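Elastase inhibitor AFUEI (Aspergillus fumigatus Af293, PDB 3W0E) inhibits its own fungus's elastase non-competitively with nanomolar affinity, and also inhibits A. flavus and human leukocyte elastase. Local coordinates at residues D1-C5 with A49-N53; A9-K13 with I62-C67. The contacts are given in a common frame with arbitrary orientation. Numbering follows the deposited sequence.

Contact 1: residues D1-C5 with A49-N53; sequences DPATC and ASRLN
In a small fold of the I78 family, the start of helix 2-15, which carries an Asx turn, lies beside the bend leading into strand 52-56. Asp1 has psi 151°; its OD1 accepts from Ala3 N at 2.7 Å, and Cys5 N bonds to Asp1 O at 3.1 Å. Residues 49 and 50 are turn-like (phi/psi -59/-24° and -88/-10°), and 51-53 are extended. Pro2 and Ser50 have CA atoms 4.3 Å apart, Cys5 and Leu52 5.5 Å. Pro2 CG packs on Ala49 CB (4.0 Å) and Pro2 CD on Ser50 OG (3.5 Å). Cys5, chi1 t, points toward the strand: SG lies 3.3 Å from Arg51 O and 3.8 Å from Leu52 CB, and is disulfide-bonded to Cys67. One water accepts from Asp1 N (2.9 Å) and donates to Ser50 O (2.6 Å). Apart from this water bridge, the join is made by van der Waals packing, with the covalent hold supplied through Cys67.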
loop_
_atom_site.group_PDB
_atom_site.type_symbol
_atom_site.label_atom_id
_atom_site.label_comp_id
_atom_site.label_asym_id
_atom_site.label_seq_id
_atom_site.Cartn_x
_atom_site.Cartn_y
_atom_site.Cartn_z
ATOM N N ASP A 1 -3.099 -4.193 -15.335
ATOM C CA ASP A 1 -2.190 -5.272 -14.952
ATOM C C ASP A 1 -1.164 -4.791 -13.912
ATOM O O ASP A 1 -0.804 -3.609 -13.885
ATOM C CB ASP A 1 -1.483 -5.836 -16.188
ATOM C CG ASP A 1 -0.152 -5.158 -16.461
ATOM O OD1 ASP A 1 0.842 -5.536 -15.805
ATOM O OD2 ASP A 1 -0.086 -4.261 -17.328
ATOM N N PRO A 2 -0.691 -5.708 -13.050
ATOM C CA PRO A 2 0.219 -5.375 -11.937
ATOM C C PRO A 2 1.527 -4.665 -12.327
ATOM O O PRO A 2 2.036 -3.863 -11.532
ATOM C CB PRO A 2 0.521 -6.741 -11.315
ATOM C CG PRO A 2 -0.658 -7.582 -11.659
ATOM C CD PRO A 2 -1.116 -7.120 -13.012
ATOM N N ALA A 3 2.064 -4.948 -13.513
ATOM C CA ALA A 3 3.329 -4.346 -13.936
ATOM C C ALA A 3 3.192 -2.835 -14.039
ATOM O O ALA A 3 3.968 -2.082 -13.448
ATOM C CB ALA A 3 3.773 -4.921 -15.268
ATOM N N THR A 4 2.198 -2.403 -14.806
ATOM C CA THR A 4 1.915 -0.993 -14.965
ATOM C C THR A 4 1.491 -0.360 -13.629
ATOM O O THR A 4 1.851 0.786 -13.343
ATOM C CB THR A 4 0.854 -0.768 -16.070
ATOM O OG1 THR A 4 1.019 0.534 -16.646
ATOM C CG2 THR A 4 -0.558 -0.908 -15.514
ATOM N N CYS A 5 0.756 -1.106 -12.803
ATOM C CA CYS A 5 0.358 -0.590 -11.493
ATOM C C CYS A 5 1.562 -0.235 -10.615
ATOM O O CYS A 5 1.610 0.843 -10.019
ATOM C CB CYS A 5 -0.554 -1.568 -10.752
ATOM S SG CYS A 5 -1.181 -0.928 -9.148
ATOM N N ALA A 49 -3.923 -6.984 -7.010
ATOM C CA ALA A 49 -2.577 -6.608 -7.433
ATOM C C ALA A 49 -2.577 -5.587 -8.551
ATOM O O ALA A 49 -1.592 -4.885 -8.718
ATOM C CB ALA A 49 -1.787 -7.849 -7.878
ATOM N N SER A 50 -3.668 -5.537 -9.319
ATOM C CA SER A 50 -3.770 -4.659 -10.492
ATOM C C SER A 50 -4.294 -3.258 -10.167
ATOM O O SER A 50 -4.276 -2.373 -11.020
ATOM C CB SER A 50 -4.697 -5.282 -11.553
ATOM O OG SER A 50 -4.366 -6.642 -11.815
ATOM N N ARG A 51 -4.780 -3.066 -8.947
ATOM C CA ARG A 51 -5.433 -1.813 -8.579
ATOM C C ARG A 51 -4.450 -0.793 -8.021
ATOM O O ARG A 51 -3.705 -1.074 -7.067
ATOM C CB ARG A 51 -6.553 -2.078 -7.569
ATOM C CG ARG A 51 -7.317 -0.797 -7.118
ATOM C CD ARG A 51 -8.577 -1.170 -6.402
ATOM N NE ARG A 51 -8.302 -2.071 -5.287
ATOM C CZ ARG A 51 -9.225 -2.774 -4.639
ATOM N NH1 ARG A 51 -10.505 -2.668 -4.968
ATOM N NH2 ARG A 51 -8.860 -3.584 -3.646
ATOM N N LEU A 52 -4.420 0.386 -8.637
ATOM C CA LEU A 52 -3.569 1.447 -8.150
ATOM C C LEU A 52 -4.377 2.270 -7.158
ATOM O O LEU A 52 -5.457 2.766 -7.483
ATOM C CB LEU A 52 -3.070 2.326 -9.291
ATOM C CG LEU A 52 -2.283 3.558 -8.862
ATOM C CD1 LEU A 52 -1.082 3.173 -7.979
ATOM C CD2 LEU A 52 -1.818 4.332 -10.089
ATOM N N ASN A 53 -3.852 2.393 -5.946
ATOM C CA ASN A 53 -4.480 3.221 -4.923
ATOM C C ASN A 53 -3.721 4.515 -4.776
ATOM O O ASN A 53 -2.524 4.518 -4.530
ATOM C CB ASN A 53 -4.516 2.499 -3.573
ATOM C CG ASN A 53 -5.341 1.249 -3.608
ATOM O OD1 ASN A 53 -6.570 1.303 -3.623
ATOM N ND2 ASN A 53 -4.675 0.103 -3.639
HETATM O O HOH W 1 -3.577 -2.006 -13.458
#

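Contact 2: residues A9-K13 with I62-C67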
loop_
_atom_site.group_PDB
_atom_site.type_symbol
_atom_site.label_atom_id
_atom_site.label_comp_id
_atom_site.label_asym_id
_atom_site.label_seq_id
_atom_site.Cartn_x
_atom_site.Cartn_y
_atom_site.Cartn_z
ATOM N N ALA A 9 2.675 3.384 -9.427
ATOM C CA ALA A 9 2.726 3.662 -7.995
ATOM C C ALA A 9 4.110 4.188 -7.618
ATOM O O ALA A 9 4.253 4.985 -6.693
ATOM C CB ALA A 9 2.372 2.436 -7.186
ATOM N N GLN A 10 5.125 3.754 -8.360
ATOM C CA GLN A 10 6.497 4.198 -8.127
ATOM C C GLN A 10 6.690 5.623 -8.623
ATOM O O GLN A 10 7.281 6.454 -7.927
ATOM C CB GLN A 10 7.489 3.268 -8.833
ATOM C CG GLN A 10 8.949 3.686 -8.703
ATOM C CD GLN A 10 9.519 3.389 -7.327
ATOM O OE1 GLN A 10 8.788 2.988 -6.412
ATOM N NE2 GLN A 10 10.831 3.577 -7.172
ATOM N N PHE A 11 6.200 5.884 -9.834
ATOM C CA PHE A 11 6.230 7.212 -10.431
ATOM C C PHE A 11 5.550 8.212 -9.510
ATOM O O PHE A 11 6.026 9.332 -9.325
ATOM C CB PHE A 11 5.507 7.187 -11.781
ATOM C CG PHE A 11 5.260 8.549 -12.371
ATOM C CD1 PHE A 11 4.033 9.172 -12.222
ATOM C CD2 PHE A 11 6.253 9.205 -13.082
ATOM C CE1 PHE A 11 3.801 10.424 -12.764
ATOM C CE2 PHE A 11 6.025 10.462 -13.620
ATOM C CZ PHE A 11 4.799 11.069 -13.461
ATOM N N VAL A 12 4.423 7.790 -8.944
ATOM C CA VAL A 12 3.628 8.642 -8.066
ATOM C C VAL A 12 4.371 8.920 -6.759
ATOM O O VAL A 12 4.514 10.077 -6.359
ATOM C CB VAL A 12 2.251 8.011 -7.760
ATOM C CG1 VAL A 12 1.526 8.812 -6.687
ATOM C CG2 VAL A 12 1.413 7.910 -9.032
ATOM N N LYS A 13 4.836 7.865 -6.093
ATOM C CA LYS A 13 5.617 8.036 -4.866
ATOM C C LYS A 13 6.851 8.922 -5.095
ATOM O O LYS A 13 7.298 9.611 -4.187
ATOM C CB LYS A 13 6.046 6.678 -4.296
ATOM C CG LYS A 13 5.015 5.969 -3.399
ATOM C CD LYS A 13 5.346 4.478 -3.291
ATOM C CE LYS A 13 4.607 3.782 -2.153
ATOM N NZ LYS A 13 4.175 2.382 -2.504
ATOM N N ILE A 62 -1.660 14.458 -3.025
ATOM C CA ILE A 62 -1.177 13.074 -3.000
ATOM C C ILE A 62 -0.192 12.840 -1.866
ATOM O O ILE A 62 0.813 13.561 -1.757
ATOM C CB ILE A 62 -0.545 12.704 -4.354
ATOM C CG1 ILE A 62 -1.580 12.932 -5.475
ATOM C CG2 ILE A 62 0.020 11.280 -4.342
ATOM C CD1 ILE A 62 -1.053 12.719 -6.870
ATOM N N ILE A 63 -0.487 11.852 -1.011
ATOM C CA ILE A 63 0.434 11.502 0.073
ATOM C C ILE A 63 1.072 10.137 -0.110
ATOM O O ILE A 63 2.074 9.847 0.539
ATOM C CB ILE A 63 -0.198 11.588 1.485
ATOM C CG1 ILE A 63 -1.356 10.607 1.654
ATOM C CG2 ILE A 63 -0.654 13.035 1.793
ATOM C CD1 ILE A 63 -2.226 10.936 2.868
ATOM N N SER A 64 0.483 9.291 -0.954
ATOM C CA SER A 64 1.102 7.993 -1.224
ATOM C C SER A 64 0.372 7.208 -2.297
ATOM O O SER A 64 -0.700 7.607 -2.750
ATOM C CB SER A 64 1.149 7.161 0.056
ATOM O OG SER A 64 2.106 6.113 -0.034
ATOM N N ALA A 65 0.961 6.080 -2.697
ATOM C CA ALA A 65 0.311 5.180 -3.653
ATOM C C ALA A 65 0.790 3.758 -3.417
ATOM O O ALA A 65 1.936 3.543 -3.028
ATOM C CB ALA A 65 0.605 5.607 -5.095
ATOM N N HIS A 66 -0.090 2.791 -3.638
ATOM C CA HIS A 66 0.314 1.392 -3.578
ATOM C C HIS A 66 -0.681 0.568 -4.363
ATOM O O HIS A 66 -1.814 0.998 -4.575
ATOM C CB HIS A 66 0.424 0.895 -2.126
ATOM C CG HIS A 66 -0.890 0.759 -1.420
ATOM N ND1 HIS A 66 -1.571 1.839 -0.902
ATOM C CD2 HIS A 66 -1.629 -0.333 -1.117
ATOM C CE1 HIS A 66 -2.684 1.419 -0.328
ATOM N NE2 HIS A 66 -2.742 0.105 -0.439
ATOM N N CYS A 67 -0.253 -0.608 -4.811
ATOM C CA CYS A 67 -1.139 -1.492 -5.537
ATOM C C CYS A 67 -1.771 -2.478 -4.565
ATOM O O CYS A 67 -1.063 -3.143 -3.797
ATOM C CB CYS A 67 -0.380 -2.215 -6.654
ATOM S SG CYS A 67 0.362 -1.084 -7.816
#
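This is a buried helix-on-sheet contact: the second half of helix 2-15 lies over strand 62-67, an outer strand of the three-stranded mixed sheet. The two axes approach to 7.3 Å and run nearly antiparallel, at 166°. Small side chains permit the close approach. Ala9 CB sits 4.2 Å from Ala65 CB and 4.1 Å from Cys67 SG, while Val12 CG1 reaches both Ile62 CG2 and Ala65 CB at 3.7 Å. Ala9 and Val12, three residues apart, lie on the inner face of the helix, where they also touch Leu52 and Ile54 of the neighbouring strand 52-56. The strand carries a classic beta bulge, Ile63 and Ser64 both facing Gln55; Ile62 and Ala65, on its two sides, both point toward the helix. Lys13 starts sideways, but its extended chain runs along the edge of the interface, and NZ donates to Ala65 O at 2.6 Å, a bond whose exact geometry is less certain because that oxygen is crowded in the model. The strand also meets the second subunit: the His66 ring stacks on His66 of that subunit, and Ile63 and Ser64 pack against its Tyr47.

Contacts 1 and 2 lie along one helix, 2-15, with their centres 11 Å apart: contact 1 takes its N-terminal end and contact 2 a later part. Their partners are the turn at 49-51 with the start of strand 52-56, and strand 62-67; the two strands are consecutive in the chain and antiparallel neighbours in the sheet. The segments alternate along the sequence as 1-5, 9-13, 49-53 and 62-67. The contacts meet directly through the disulfide, Cys5 SG to Cys67 SG at 2.0 Å, and probably through a hydrogen bond from Asn53 N to His66 O (2.8 Å). The helix is thus fastened across two adjacent strands, and the two ends of this 68-residue secreted inhibitor are covalently tied together.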